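Local coordinates for probable threonyl-tRNA synthetase 1 (Aeropyrum pernix, PDB 3A32), which catalyses the attachment of threonine to tRNA(Thr) by way of threonyl-AMP, as a zinc-dependent class II homodimer without a cis-editing domain, at the interface of chains A and B. Sequence-based numbering; all coordinates share one arbitrary frame. Chains: chain A/B, Probable threonyl-tRNA synthetase 1.

Contact 1: the interface of chains A and B. Residues chain A 71, 118, 121-122, 134; chain B 17, 45-46, 469.
A:Glu122, on helix 112-126 of the class II synthetase core, pushes its carboxylate across the dimer interface at that of B:Asp17. The two groups come from opposite directions with their planes nearly perpendicular, 88° apart. OE2 of A:Glu122 and OD2 of B:Asp17 are modelled 2.4 Å apart, too close to be taken literally, so the fine geometry of this acid pair is doubtful. The hydroxyl OG of B:Ser45 donates to B:Asp17 OD1 at 2.6 Å, from above that carboxylate plane, and also lies 3.0 Å from A:Glu122 OE2. The amide ND2 of A:Asn121 reaches the cluster through water: it meets water 1, which bonds B:Asp17 OD1 at 2.7 Å, and water 2, which bonds B:Ser45 OG and the backbone O of A:Leu118. A bend at chi2 (-72°) folds the A:Glu122 chain, and its CG packs obliquely against CD2 of B:Leu46 at 3.8 Å. The other methyl of B:Leu46, CD1, runs alongside CG1 of A:Val71, 3.9 Å away, and the edge carbon CE1 of A:Phe134 touches CD2. Across the A:Glu122 carboxylate, nearly at right angles (80°), stands the ring of B:Phe469, whose CE1 is 3.5 Å from OE1.

Contact 2: the interface of chains A and B. Residues chain A 120-121, 124, 296; chain B 25, 27, 33.
B:Pro27 sets the CG corner of its ring against helix 112-126 of chain A, between the methyl of A:Ala124 and the backbone carbonyl of A:Leu120, one helical turn earlier. CG lies 3.6 Å from A:Ala124 CB and 3.4 Å from A:Leu120 O, while the neighbouring CD touches the same pair from slightly farther away. The small side chain of A:Ala124 probably lets the proline come this near to the helix. Beside it, B:Phe33 meets A:Asn121 with the far end of its ring: CZ is 3.6 Å from both CA and CB of the asparagine. Ring and side-chain amide stand almost perpendicular, 88° apart, and A:Asn121 OD1 lies 4.0 Å from the ring atom CE2. With CG of B:Phe33 anti to the carbonyl carbon (chi1 -78°), the ring is carried from its loop toward the helix. Farther out, A:Val296 of helix 293-301 approaches the other side of B:Pro27, its CG2 4.3 Å from CB of the proline. B:Arg25, poorly ordered, adds little beyond its backbone O near A:Ala124. The patch thus seats the loop residues of one subunit against a catalytic-core helix of the other, adding apolar surface to the homodimer interface.

Contact 3: the interface of chains A and B. Residues chain A 37, 41-43, 143; chain B 74, 76-77, 114.
B:Pro74, the conserved proline of class II motif 1, is wedged between A:Val41 and A:Leu43, with its ring carbons facing the loop of chain A. CB meets CG1 of A:Val41 at 3.3 Å and CD meets CD1 of A:Leu43 at 3.4 Å, both tighter than usual carbon contacts, so the packing is close. The valine approaches slantwise, whereas the leucine crosses the proline at about a right angle; CG of A:Leu43 is anti to the backbone N (chi1 172°), which carries its methyls toward B:Pro74 and B:Tyr114. Within chain B, CD of B:Pro74 stands 3.6 Å above the centre of the B:Tyr114 ring. The same ring offers CD2 to A:Leu43 CD1 at 3.7 Å and CE2 to the methyl CG2 of A:Thr37. On the other flank, A:His143, at the end of the motif 2 strand 134-143, and B:Ile76 slide past each other in opposite directions, imidazole CD2 being 4.0 Å from CG1 of the isoleucine. Toward the rim, the phenol OH of B:Tyr114 donates a hydrogen bond of 2.6 Å to the backbone O of B:Ile76, in the carbonyl plane on a lone pair, which probably helps hold the ring against B:Pro74. A leucine in place of B:Tyr114 would probably leave the B:Ile76 carbonyl without this donor and open a gap beside A:Thr37. The patch packs the loop at 41-43 of one catalytic region against motif 1 and helix 112-126 of the other, helping hold the homodimer together.

Contact 1: the interface of chains A and B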
ATOM      1  N   VAL A  71      -2.749   7.806   6.659  1.00  4.08           N
ATOM      2  CA  VAL A  71      -1.896   7.279   7.668  1.00  4.40           C
ATOM      3  C   VAL A  71      -1.839   5.760   7.597  1.00  5.65           C
ATOM      4  O   VAL A  71      -2.627   5.092   6.898  1.00  6.64           O
ATOM      5  CB  VAL A  71      -2.275   7.774   9.106  1.00  3.78           C
ATOM      6  CG1 VAL A  71      -2.288   9.315   9.156  1.00  2.55           C
ATOM      7  CG2 VAL A  71      -3.593   7.168   9.576  1.00  2.00           C
ATOM      8  N   LEU A 118      -2.939   9.898  17.110  1.00  7.83           N
ATOM      9  CA  LEU A 118      -2.315  10.754  16.090  1.00  6.81           C
ATOM     10  C   LEU A 118      -2.896  12.156  16.120  1.00  5.90           C
ATOM     11  O   LEU A 118      -2.188  13.106  15.958  1.00  5.58           O
ATOM     12  CB  LEU A 118      -2.489  10.177  14.654  1.00  6.51           C
ATOM     13  CG  LEU A 118      -1.719   8.869  14.326  1.00  7.04           C
ATOM     14  CD1 LEU A 118      -1.852   8.425  12.872  1.00  3.93           C
ATOM     15  CD2 LEU A 118      -0.255   9.010  14.701  1.00  2.91           C
ATOM     16  N   ASN A 121      -1.332  13.621  19.299  1.00  8.38           N
ATOM     17  CA  ASN A 121       0.072  14.036  19.119  1.00  8.88           C
ATOM     18  C   ASN A 121       0.190  15.393  18.383  1.00  8.83           C
ATOM     19  O   ASN A 121       1.021  16.199  18.747  1.00  8.38           O
ATOM     20  CB  ASN A 121       0.906  12.948  18.410  1.00  8.56           C
ATOM     21  CG  ASN A 121       2.325  13.398  18.138  1.00  9.01           C
ATOM     22  OD1 ASN A 121       3.107  13.654  19.071  1.00  8.09           O
ATOM     23  ND2 ASN A 121       2.676  13.500  16.855  1.00  7.50           N
ATOM     24  N   GLU A 122      -0.655  15.618  17.367  1.00  8.30           N
ATOM     25  CA  GLU A 122      -0.620  16.835  16.571  1.00  9.59           C
ATOM     26  C   GLU A 122      -1.116  18.024  17.371  1.00 10.05           C
ATOM     27  O   GLU A 122      -0.630  19.142  17.192  1.00  9.53           O
ATOM     28  CB  GLU A 122      -1.413  16.699  15.251  1.00  7.78           C
ATOM     29  CG  GLU A 122      -0.953  15.531  14.389  1.00  9.84           C
ATOM     30  CD  GLU A 122       0.432  15.711  13.699  1.00 10.80           C
ATOM     31  OE1 GLU A 122       1.081  16.752  13.831  1.00 11.39           O
ATOM     32  OE2 GLU A 122       0.888  14.777  13.027  1.00 10.36           O
ATOM     33  N   PHE A 134     -10.784  17.675  11.473  1.00 11.50           N
ATOM     34  CA  PHE A 134      -9.574  16.870  11.328  1.00 10.94           C
ATOM     35  C   PHE A 134     -10.035  15.530  10.793  1.00 11.05           C
ATOM     36  O   PHE A 134     -10.874  14.859  11.417  1.00 11.50           O
ATOM     37  CB  PHE A 134      -8.903  16.739  12.678  1.00  9.94           C
ATOM     38  CG  PHE A 134      -7.792  15.748  12.728  1.00 10.77           C
ATOM     39  CD1 PHE A 134      -6.495  16.138  12.479  1.00  7.07           C
ATOM     40  CD2 PHE A 134      -8.040  14.425  13.108  1.00  9.24           C
ATOM     41  CE1 PHE A 134      -5.443  15.206  12.544  1.00  7.75           C
ATOM     42  CE2 PHE A 134      -7.008  13.500  13.183  1.00  9.38           C
ATOM     43  CZ  PHE A 134      -5.711  13.883  12.919  1.00  8.52           C
TER
ATOM     44  N   ASP B  17       7.765  14.884  11.659  1.00  6.53           N
ATOM     45  CA  ASP B  17       6.479  14.207  11.934  1.00  7.09           C
ATOM     46  C   ASP B  17       6.331  12.877  11.137  1.00  6.83           C
ATOM     47  O   ASP B  17       5.246  12.483  10.739  1.00  7.81           O
ATOM     48  CB  ASP B  17       5.301  15.180  11.722  1.00  6.75           C
ATOM     49  CG  ASP B  17       3.945  14.646  12.301  1.00  8.96           C
ATOM     50  OD1 ASP B  17       3.913  14.019  13.390  1.00  8.48           O
ATOM     51  OD2 ASP B  17       2.891  14.879  11.656  1.00  9.37           O
ATOM     52  N   SER B  45       3.206   8.865  11.888  1.00  4.21           N
ATOM     53  CA  SER B  45       2.300   9.974  12.114  1.00  4.34           C
ATOM     54  C   SER B  45       1.818  10.572  10.747  1.00  5.05           C
ATOM     55  O   SER B  45       1.820   9.882   9.706  1.00  5.58           O
ATOM     56  CB  SER B  45       2.997  10.973  13.050  1.00  3.57           C
ATOM     57  OG  SER B  45       2.206  12.118  13.215  1.00  4.77           O
ATOM     58  N   LEU B  46       1.405  11.840  10.739  1.00  5.48           N
ATOM     59  CA  LEU B  46       0.811  12.441   9.537  1.00  5.23           C
ATOM     60  C   LEU B  46       1.855  12.638   8.431  1.00  5.75           C
ATOM     61  O   LEU B  46       1.574  12.342   7.279  1.00  6.87           O
ATOM     62  CB  LEU B  46       0.118  13.788   9.883  1.00  5.38           C
ATOM     63  CG  LEU B  46      -1.385  13.711  10.244  1.00  6.34           C
ATOM     64  CD1 LEU B  46      -1.716  12.596  11.223  1.00  2.00           C
ATOM     65  CD2 LEU B  46      -1.956  15.072  10.737  1.00  5.07           C
ATOM     66  N   PHE B 469      -0.059  23.621   9.079  1.00  8.89           N
ATOM     67  CA  PHE B 469      -0.076  23.664  10.557  1.00  9.82           C
ATOM     68  C   PHE B 469       1.272  23.384  11.202  1.00 10.61           C
ATOM     69  O   PHE B 469       1.496  23.772  12.367  1.00 10.62           O
ATOM     70  CB  PHE B 469      -1.149  22.711  11.134  1.00  9.23           C
ATOM     71  CG  PHE B 469      -0.920  21.261  10.832  1.00  8.57           C
ATOM     72  CD1 PHE B 469      -0.120  20.454  11.684  1.00  6.92           C
ATOM     73  CD2 PHE B 469      -1.537  20.665   9.731  1.00  7.42           C
ATOM     74  CE1 PHE B 469       0.055  19.082  11.421  1.00  5.29           C
ATOM     75  CE2 PHE B 469      -1.344  19.267   9.443  1.00  5.40           C
ATOM     76  CZ  PHE B 469      -0.556  18.492  10.272  1.00  6.52           C
TER
HETATM   77  O   HOH W   1       5.334  13.572  15.679  1.00  7.40           O
HETATM   78  O   HOH W   2       0.594  12.297  15.285  1.00 14.88           O

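Contact 2: the interface of chains A and B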
ATOM      1  N   LEU A 120      -4.117  13.405  18.939  1.00  7.10           N
ATOM      2  CA  LEU A 120      -3.570  13.905  20.191  1.00  7.93           C
ATOM      3  C   LEU A 120      -2.143  14.354  20.052  1.00  8.26           C
ATOM      4  O   LEU A 120      -1.777  15.367  20.631  1.00  9.56           O
ATOM      5  CB  LEU A 120      -3.734  12.904  21.341  1.00  6.63           C
ATOM      6  CG  LEU A 120      -5.185  12.734  21.810  1.00  8.93           C
ATOM      7  CD1 LEU A 120      -5.321  11.597  22.808  1.00  5.03           C
ATOM      8  CD2 LEU A 120      -5.827  14.094  22.356  1.00  7.61           C
ATOM      9  N   ASN A 121      -1.332  13.621  19.299  1.00  8.38           N
ATOM     10  CA  ASN A 121       0.072  14.036  19.119  1.00  8.88           C
ATOM     11  C   ASN A 121       0.190  15.393  18.383  1.00  8.83           C
ATOM     12  O   ASN A 121       1.021  16.199  18.747  1.00  8.38           O
ATOM     13  CB  ASN A 121       0.906  12.948  18.410  1.00  8.56           C
ATOM     14  CG  ASN A 121       2.325  13.398  18.138  1.00  9.01           C
ATOM     15  OD1 ASN A 121       3.107  13.654  19.071  1.00  8.09           O
ATOM     16  ND2 ASN A 121       2.676  13.500  16.855  1.00  7.50           N
ATOM     17  N   ALA A 124      -0.718  18.245  20.674  1.00 11.16           N
ATOM     18  CA  ALA A 124       0.373  18.559  21.598  1.00 11.50           C
ATOM     19  C   ALA A 124       1.476  19.421  20.922  1.00 12.44           C
ATOM     20  O   ALA A 124       1.944  20.377  21.492  1.00 12.67           O
ATOM     21  CB  ALA A 124       0.958  17.298  22.199  1.00 11.55           C
ATOM     22  N   VAL A 296      -9.943  18.454  25.494  1.00 15.29           N
ATOM     23  CA  VAL A 296      -8.884  18.903  24.604  1.00 15.64           C
ATOM     24  C   VAL A 296      -9.366  19.915  23.554  1.00 15.56           C
ATOM     25  O   VAL A 296      -8.733  20.947  23.337  1.00 17.09           O
ATOM     26  CB  VAL A 296      -8.134  17.667  23.970  1.00 16.12           C
ATOM     27  CG1 VAL A 296      -7.419  18.069  22.707  1.00 16.28           C
ATOM     28  CG2 VAL A 296      -7.171  17.082  24.979  1.00 15.63           C
TER
ATOM     29  N   ARG B  25       4.575  13.104  25.809  1.00 20.43           N
ATOM     30  CA  ARG B  25       3.417  12.980  26.703  1.00 22.82           C
ATOM     31  C   ARG B  25       2.087  13.202  25.985  1.00 21.92           C
ATOM     32  O   ARG B  25       1.925  14.191  25.249  1.00 21.25           O
ATOM     33  CB  ARG B  25       3.532  13.959  27.892  1.00 23.27           C
ATOM     34  CG  ARG B  25       4.762  13.702  28.743  1.00 29.04           C
ATOM     35  CD  ARG B  25       4.650  12.490  29.655  1.00 36.85           C
ATOM     36  NE  ARG B  25       5.699  12.540  30.670  1.00 42.63           N
ATOM     37  CZ  ARG B  25       5.712  11.853  31.818  1.00 47.60           C
ATOM     38  NH1 ARG B  25       4.710  11.024  32.145  1.00 47.93           N
ATOM     39  NH2 ARG B  25       6.744  12.011  32.660  1.00 47.94           N
ATOM     40  N   PRO B  27      -1.413  14.651  25.608  1.00 25.06           N
ATOM     41  CA  PRO B  27      -2.216  15.741  26.230  1.00 26.41           C
ATOM     42  C   PRO B  27      -3.270  15.244  27.238  1.00 28.44           C
ATOM     43  O   PRO B  27      -3.950  14.252  26.975  1.00 28.55           O
ATOM     44  CB  PRO B  27      -2.923  16.370  25.039  1.00 25.96           C
ATOM     45  CG  PRO B  27      -2.017  16.164  23.886  1.00 25.37           C
ATOM     46  CD  PRO B  27      -1.231  14.867  24.158  1.00 25.10           C
ATOM     47  N   PHE B  33       3.281   8.359  25.091  1.00 20.59           N
ATOM     48  CA  PHE B  33       2.613   7.616  24.037  1.00 17.67           C
ATOM     49  C   PHE B  33       2.905   6.132  24.182  1.00 17.97           C
ATOM     50  O   PHE B  33       1.995   5.332  24.000  1.00 17.10           O
ATOM     51  CB  PHE B  33       2.890   8.168  22.623  1.00 15.64           C
ATOM     52  CG  PHE B  33       2.082   9.409  22.298  1.00 12.99           C
ATOM     53  CD1 PHE B  33       0.828   9.310  21.695  1.00  9.84           C
ATOM     54  CD2 PHE B  33       2.564  10.688  22.639  1.00  8.58           C
ATOM     55  CE1 PHE B  33       0.064  10.444  21.440  1.00  6.05           C
ATOM     56  CE2 PHE B  33       1.812  11.809  22.404  1.00  4.32           C
ATOM     57  CZ  PHE B  33       0.582  11.701  21.789  1.00  8.79           C
TER

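Contact 3: the interface of chains A and B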
ATOM      1  N   THR A  37      -2.695 -22.429   6.579  1.00 21.94           N
ATOM      2  CA  THR A  37      -3.043 -21.045   6.837  1.00 20.21           C
ATOM      3  C   THR A  37      -4.002 -20.825   8.038  1.00 19.34           C
ATOM      4  O   THR A  37      -4.022 -19.730   8.615  1.00 18.83           O
ATOM      5  CB  THR A  37      -3.771 -20.413   5.629  1.00 20.97           C
ATOM      6  OG1 THR A  37      -5.162 -20.805   5.637  1.00 19.38           O
ATOM      7  CG2 THR A  37      -3.069 -20.793   4.281  1.00 22.09           C
ATOM      8  N   VAL A  41      -8.632 -17.036   6.944  1.00  9.99           N
ATOM      9  CA  VAL A  41      -7.491 -16.162   6.657  1.00  9.88           C
ATOM     10  C   VAL A  41      -7.263 -16.107   5.134  1.00  9.42           C
ATOM     11  O   VAL A  41      -6.518 -16.931   4.576  1.00 10.82           O
ATOM     12  CB  VAL A  41      -6.193 -16.654   7.351  1.00 10.21           C
ATOM     13  CG1 VAL A  41      -5.054 -15.655   7.146  1.00  6.67           C
ATOM     14  CG2 VAL A  41      -6.454 -16.880   8.868  1.00 11.24           C
ATOM     15  N   PRO A  42      -7.934 -15.172   4.452  1.00  8.53           N
ATOM     16  CA  PRO A  42      -7.867 -15.145   2.981  1.00  8.33           C
ATOM     17  C   PRO A  42      -6.437 -14.988   2.474  1.00  7.20           C
ATOM     18  O   PRO A  42      -5.699 -14.086   2.874  1.00  6.45           O
ATOM     19  CB  PRO A  42      -8.737 -13.923   2.585  1.00  7.59           C
ATOM     20  CG  PRO A  42      -9.683 -13.760   3.706  1.00 10.06           C
ATOM     21  CD  PRO A  42      -8.875 -14.160   4.983  1.00  9.35           C
ATOM     22  N   LEU A  43      -6.052 -15.867   1.582  1.00  6.05           N
ATOM     23  CA  LEU A  43      -4.703 -15.754   1.042  1.00  5.87           C
ATOM     24  C   LEU A  43      -4.828 -15.233  -0.369  1.00  5.27           C
ATOM     25  O   LEU A  43      -5.288 -15.938  -1.258  1.00  7.23           O
ATOM     26  CB  LEU A  43      -3.944 -17.105   1.145  1.00  4.98           C
ATOM     27  CG  LEU A  43      -2.584 -17.319   0.486  1.00  6.39           C
ATOM     28  CD1 LEU A  43      -1.537 -16.273   0.920  1.00  3.09           C
ATOM     29  CD2 LEU A  43      -2.100 -18.818   0.756  1.00  3.12           C
ATOM     30  N   HIS A 143      -7.930  -7.475  12.785  1.00  7.17           N
ATOM     31  CA  HIS A 143      -8.082  -8.891  13.025  1.00  7.40           C
ATOM     32  C   HIS A 143      -9.009  -9.076  14.216  1.00  8.62           C
ATOM     33  O   HIS A 143      -8.870  -8.390  15.225  1.00  8.22           O
ATOM     34  CB  HIS A 143      -6.761  -9.572  13.328  1.00  6.56           C
ATOM     35  CG  HIS A 143      -5.835  -9.595  12.173  1.00  5.17           C
ATOM     36  ND1 HIS A 143      -5.053  -8.505  11.823  1.00  5.81           N
ATOM     37  CD2 HIS A 143      -5.572 -10.560  11.274  1.00  2.00           C
ATOM     38  CE1 HIS A 143      -4.358  -8.807  10.742  1.00  3.50           C
ATOM     39  NE2 HIS A 143      -4.678 -10.033  10.373  1.00  4.09           N
TER
ATOM     40  N   PRO B  74      -1.202 -12.925   4.182  1.00  6.34           N
ATOM     41  CA  PRO B  74      -1.792 -12.618   5.477  1.00  7.21           C
ATOM     42  C   PRO B  74      -0.836 -12.271   6.584  1.00  8.76           C
ATOM     43  O   PRO B  74       0.344 -12.668   6.582  1.00 10.16           O
ATOM     44  CB  PRO B  74      -2.542 -13.888   5.834  1.00  6.54           C
ATOM     45  CG  PRO B  74      -2.851 -14.500   4.493  1.00  6.78           C
ATOM     46  CD  PRO B  74      -1.604 -14.251   3.711  1.00  4.74           C
ATOM     47  N   ILE B  76      -1.507 -13.135   9.826  1.00  9.34           N
ATOM     48  CA  ILE B  76      -1.497 -14.229  10.784  1.00  7.99           C
ATOM     49  C   ILE B  76      -1.477 -15.561  10.049  1.00  8.49           C
ATOM     50  O   ILE B  76      -1.700 -15.610   8.841  1.00  8.50           O
ATOM     51  CB  ILE B  76      -2.625 -14.140  11.798  1.00  8.26           C
ATOM     52  CG1 ILE B  76      -4.024 -14.277  11.121  1.00  7.03           C
ATOM     53  CG2 ILE B  76      -2.461 -12.851  12.631  1.00  7.15           C
ATOM     54  CD1 ILE B  76      -5.266 -14.570  12.146  1.00  7.15           C
ATOM     55  N   ALA B  77      -1.129 -16.623  10.751  1.00  7.31           N
ATOM     56  CA  ALA B  77      -1.120 -17.947  10.149  1.00  9.07           C
ATOM     57  C   ALA B  77      -1.194 -18.981  11.243  1.00  9.24           C
ATOM     58  O   ALA B  77      -0.713 -18.738  12.341  1.00  9.65           O
ATOM     59  CB  ALA B  77       0.156 -18.184   9.315  1.00  8.06           C
ATOM     60  N   TYR B 114       4.450 -18.198   3.113  1.00  6.38           N
ATOM     61  CA  TYR B 114       3.286 -17.735   2.329  1.00  7.36           C
ATOM     62  C   TYR B 114       3.639 -17.625   0.845  1.00  7.21           C
ATOM     63  O   TYR B 114       2.905 -18.123   0.013  1.00  8.65           O
ATOM     64  CB  TYR B 114       2.660 -16.452   2.901  1.00  6.41           C
ATOM     65  CG  TYR B 114       1.563 -16.684   3.983  1.00  7.58           C
ATOM     66  CD1 TYR B 114       1.586 -16.001   5.199  1.00  6.23           C
ATOM     67  CD2 TYR B 114       0.489 -17.530   3.754  1.00  4.84           C
ATOM     68  CE1 TYR B 114       0.603 -16.178   6.168  1.00  4.95           C
ATOM     69  CE2 TYR B 114      -0.524 -17.692   4.714  1.00  4.28           C
ATOM     70  CZ  TYR B 114      -0.457 -17.028   5.906  1.00  6.06           C
ATOM     71  OH  TYR B 114      -1.449 -17.217   6.855  1.00  7.78           O
TER

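Contacts 1 and 2 are neighbours, their C-alpha centres about 10 Å apart, and share A:Asn121 on helix 112-126, which faces different chain B segments along its length. The C-alpha centre of contact 3 lies about 30 Å from that of contact 1 and about 34 Å from that of contact 2, yet contact 3 uses the same helix from chain B, through B:Tyr114. Strand 134-143 likewise serves contacts 1 and 3, at opposite ends. Since the interface is two-fold symmetric, each contact has a twin with the chains exchanged, and helix 112-126, which begins at the zinc ligand Cys112, probably ties the interface to the zinc site in both subunits.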